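Local coordinates for ATP phosphoribosyltransferase regulatory subunit (Bacillus halodurans, PDB 3OD1), which is the regulatory subunit (HisZ) of ATP phosphoribosyltransferase, a class II aminoacyl-tRNA synthetase relative that joins HisG for the first step of histidine biosynthesis, at the interface of chains A and B. Sequence-based numbering; all coordinates share one arbitrary frame. Chains: chain A/B, ATP phosphoribosyltransferase regulatory subunit.

Contacts 1 and 2 are patches of the same two-fold interface, and the centres of their C-alpha atoms lie about 24 Å apart. They share no residues, but the chain A segment that starts with strand 44-45 in contact 1 soon reaches strand 51-53 in contact 2, so one short stretch supports both. Contact 1 receives the start of helix 21-40 of chain B and includes a charged pair; contact 2 is mainly leucines against an aromatic ring and a proline. The symmetry repeats each patch with the chains exchanged. Such a pairing resembles the dimer of class II synthetases and is probably the biological one.

Contact 1: the interface of chains A and B. Residues chain A 44, 46, 97, 100, 106; chain B 20-22.
The N-terminal end of helix 21-40 of chain B, with B:Leu20 just before it, meets strand 44-45 of chain A, the A:Ile46 that follows, and the loop carrying A:Leu97 and A:Arg100. Helix 21-40 and the strand after it correspond to motif 1, the dimer-forming element of class II synthetases. B:Pro21 leads the approach. Its rigid ring suits the first turn of a helix, where a backbone N-H is not needed for the helical bonding, and it offers a compact apolar surface to the partner. A:Ile46 lies alongside that ring, CG2 standing 3.8 Å from B:Pro21 CG. The beta branch suits this place, because with CG1 between the backbone N and the carbonyl carbon (chi1 48°) CG2 is left to face the proline. A:Asp44 adds its methylene, CB being 4.0 Å from B:Pro21 CB, while A:Leu106 backs the group from strand 104-113. On the other flank A:Leu97 and B:Leu20 run antiparallel alongside one another, with CD1 of the former 3.7 Å from CD2 of the latter.

Beside this apolar strip A:Arg100, although poorly ordered, is modelled gripping B:Glu22 end-on in a salt bridge. NH1 of A:Arg100 donates to the carboxylate oxygen OE1 of B:Glu22 at 2.5 Å. Both acceptors lie close to the guanidinium plane, yet the carboxylate is tilted 35° from it, so the nitrogens reach its oxygens from above their plane. Because B:Glu22 lies in the first turn of helix 21-40, the helix dipole would probably also ease its negative charge. A glutamine in its place would probably leave the arginine's positive charge without its mate and break up the paired grip. As modelled, A:Arg100 NH2 donates almost straight to B:Glu22 OE2, at 2.8 Å with 172° at the hydrogen.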
# COMPACT_ATOMS: atom_id res chain seq x y z
N ASP A 44 -4.14 15.66 3.58
CA ASP A 44 -4.84 14.43 3.94
C ASP A 44 -4.52 13.33 2.93
O ASP A 44 -4.73 13.50 1.72
CB ASP A 44 -6.35 14.65 3.90
CG ASP A 44 -6.85 15.55 4.99
OD1 ASP A 44 -6.28 15.53 6.11
OD2 ASP A 44 -7.84 16.26 4.73
N ILE A 46 -5.07 10.04 0.73
CA ILE A 46 -6.15 9.25 0.13
C ILE A 46 -5.58 8.00 -0.54
O ILE A 46 -4.36 7.80 -0.55
CB ILE A 46 -7.02 10.06 -0.88
CG1 ILE A 46 -6.13 10.84 -1.86
CG2 ILE A 46 -7.93 11.03 -0.14
CD1 ILE A 46 -5.34 9.94 -2.81
N LEU A 97 -15.46 14.92 -4.40
CA LEU A 97 -14.90 15.95 -3.54
C LEU A 97 -15.28 17.34 -4.05
O LEU A 97 -14.71 18.35 -3.62
CB LEU A 97 -13.38 15.81 -3.45
CG LEU A 97 -12.77 15.14 -2.21
CD1 LEU A 97 -13.47 13.85 -1.85
CD2 LEU A 97 -11.28 14.92 -2.41
N ARG A 100 -16.54 19.50 -1.45
CA ARG A 100 -15.43 20.07 -0.69
C ARG A 100 -14.81 21.22 -1.49
O ARG A 100 -14.25 21.00 -2.56
CB ARG A 100 -14.37 19.01 -0.39
CG ARG A 100 -14.94 17.63 -0.16
CD ARG A 100 -14.22 16.93 0.97
NE ARG A 100 -14.75 15.58 1.19
CZ ARG A 100 -14.36 14.77 2.17
NH1 ARG A 100 -13.42 15.17 3.02
NH2 ARG A 100 -14.89 13.56 2.29
N LEU A 106 -4.12 17.17 -0.81
CA LEU A 106 -4.21 15.71 -0.77
C LEU A 106 -2.83 15.08 -0.91
O LEU A 106 -1.94 15.65 -1.55
CB LEU A 106 -5.16 15.22 -1.87
CG LEU A 106 -6.61 15.71 -1.68
CD1 LEU A 106 -7.41 15.46 -2.94
CD2 LEU A 106 -7.30 15.02 -0.45
N LEU B 20 -11.64 7.85 0.40
CA LEU B 20 -11.68 9.24 0.81
C LEU B 20 -10.92 9.48 2.12
O LEU B 20 -10.65 8.53 2.87
CB LEU B 20 -13.13 9.71 0.90
CG LEU B 20 -13.91 9.48 -0.40
CD1 LEU B 20 -15.37 9.90 -0.25
CD2 LEU B 20 -13.25 10.20 -1.57
N PRO B 21 -10.59 10.75 2.41
CA PRO B 21 -9.69 11.13 3.51
C PRO B 21 -10.10 10.60 4.88
O PRO B 21 -9.24 10.11 5.60
CB PRO B 21 -9.76 12.64 3.50
CG PRO B 21 -10.20 13.00 2.12
CD PRO B 21 -11.14 11.93 1.73
N GLU B 22 -11.37 10.71 5.25
CA GLU B 22 -11.81 10.29 6.59
C GLU B 22 -11.74 8.78 6.76
O GLU B 22 -11.27 8.28 7.78
CB GLU B 22 -13.22 10.78 6.89
CG GLU B 22 -13.49 12.21 6.46
CD GLU B 22 -13.47 12.40 4.94
OE1 GLU B 22 -12.74 13.30 4.47
OE2 GLU B 22 -14.16 11.66 4.20

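Contact 2: the interface of chains A and B. Residues chain A 51, 71, 73, 79; chain B 13, 69, 116.
Aliphatic-to-aromatic packing comes first: A:Leu51, at the start of strand 51-53, meets the ring of B:Phe69, which begins strand 69-72 of the other chain. The two side chains reach toward each other across the boundary, and methyl CD1 of A:Leu51 stands 3.5 Å from CZ at the far end of the B:Phe69 ring. The same methyl is 3.6 Å from the neighbouring ring atom CE2 of B:Phe69, so it sits obliquely over the rim on that side and not squarely over the middle of a face. A:Leu71, on strand 70-72, approaches on the CE1 side, a little tilted from the ring plane, its CD1 being 4.2 Å from CE1 of B:Phe69. With CG anti to the backbone N (chi1 -164°), the phenylalanine carries its ring out toward these leucines. A long flat group suits the place because it reaches across to chain A and presents a broad apolar rim, while branched leucines can fit their methyls to its outline.

Packing against a proline forms a second group. A:Leu79 of strand 78-81 and B:Pro13, in a loop, pass one another head to tail, with methyl CD2 of the leucine 3.9 Å from CG of the proline. That ring also rests by its CG and CD carbons on the main chain of A:Leu51, the carbonyl oxygen O lying 3.6 Å from B:Pro13 CG. A proline serves well here, since its fixed ring gives the loop a firm, compact apolar knob.

Van der Waals contact between polar side chains makes up the third group. A:Asp73 and B:Gln116 both stand in loops, and the glutamine chain, extended beyond CG, is long enough to carry its amide across the boundary. It touches the aspartate's methylene and not its carboxylate: B:Gln116 OE1 lies 3.7 Å from A:Asp73 CB.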
# COMPACT_ATOMS: atom_id res chain seq x y z
N LEU A 51 -6.39 -0.19 -10.65
CA LEU A 51 -6.76 -0.14 -12.07
C LEU A 51 -7.57 1.11 -12.43
O LEU A 51 -8.47 1.52 -11.68
CB LEU A 51 -7.60 -1.37 -12.43
CG LEU A 51 -6.84 -2.71 -12.41
CD1 LEU A 51 -7.83 -3.87 -12.34
CD2 LEU A 51 -5.91 -2.83 -13.61
N LEU A 71 -3.57 -3.31 -20.10
CA LEU A 71 -4.11 -4.67 -20.15
C LEU A 71 -5.56 -4.66 -20.62
O LEU A 71 -6.27 -3.67 -20.46
CB LEU A 71 -4.03 -5.35 -18.78
CG LEU A 71 -4.83 -4.69 -17.65
CD1 LEU A 71 -5.58 -5.74 -16.79
CD2 LEU A 71 -3.90 -3.83 -16.78
N ASP A 73 -9.29 -6.07 -19.91
CA ASP A 73 -10.12 -6.79 -18.94
C ASP A 73 -10.94 -7.87 -19.67
O ASP A 73 -10.80 -8.04 -20.89
CB ASP A 73 -11.00 -5.84 -18.10
CG ASP A 73 -12.09 -5.15 -18.92
OD1 ASP A 73 -12.38 -5.59 -20.05
OD2 ASP A 73 -12.67 -4.15 -18.42
N LEU A 79 -7.45 -1.29 -19.81
CA LEU A 79 -7.16 -0.67 -18.55
C LEU A 79 -5.70 -0.38 -18.42
O LEU A 79 -4.92 -0.91 -19.13
CB LEU A 79 -7.57 -1.55 -17.39
CG LEU A 79 -8.94 -2.18 -17.39
CD1 LEU A 79 -9.06 -3.00 -16.20
CD2 LEU A 79 -10.01 -1.18 -17.43
N PRO B 13 -13.14 1.44 -13.45
CA PRO B 13 -13.34 0.03 -13.78
C PRO B 13 -14.19 -0.69 -12.72
O PRO B 13 -14.08 -0.41 -11.52
CB PRO B 13 -11.91 -0.54 -13.77
CG PRO B 13 -11.03 0.63 -14.09
CD PRO B 13 -11.72 1.84 -13.48
N PHE B 69 -8.30 -12.68 -10.55
CA PHE B 69 -8.22 -11.63 -11.56
C PHE B 69 -7.07 -11.96 -12.52
O PHE B 69 -5.89 -11.68 -12.24
CB PHE B 69 -8.00 -10.24 -10.93
CG PHE B 69 -8.28 -9.09 -11.88
CD1 PHE B 69 -7.55 -8.94 -13.05
CD2 PHE B 69 -9.27 -8.16 -11.59
CE1 PHE B 69 -7.81 -7.89 -13.93
CE2 PHE B 69 -9.53 -7.10 -12.46
CZ PHE B 69 -8.81 -6.97 -13.63
N GLN B 116 -13.40 -9.46 -11.55
CA GLN B 116 -14.55 -8.56 -11.58
C GLN B 116 -15.84 -9.35 -11.88
O GLN B 116 -16.08 -9.75 -13.02
CB GLN B 116 -14.34 -7.46 -12.63
CG GLN B 116 -13.02 -6.72 -12.46
CD GLN B 116 -12.70 -5.81 -13.63
OE1 GLN B 116 -12.21 -6.26 -14.67
NE2 GLN B 116 -12.95 -4.50 -13.47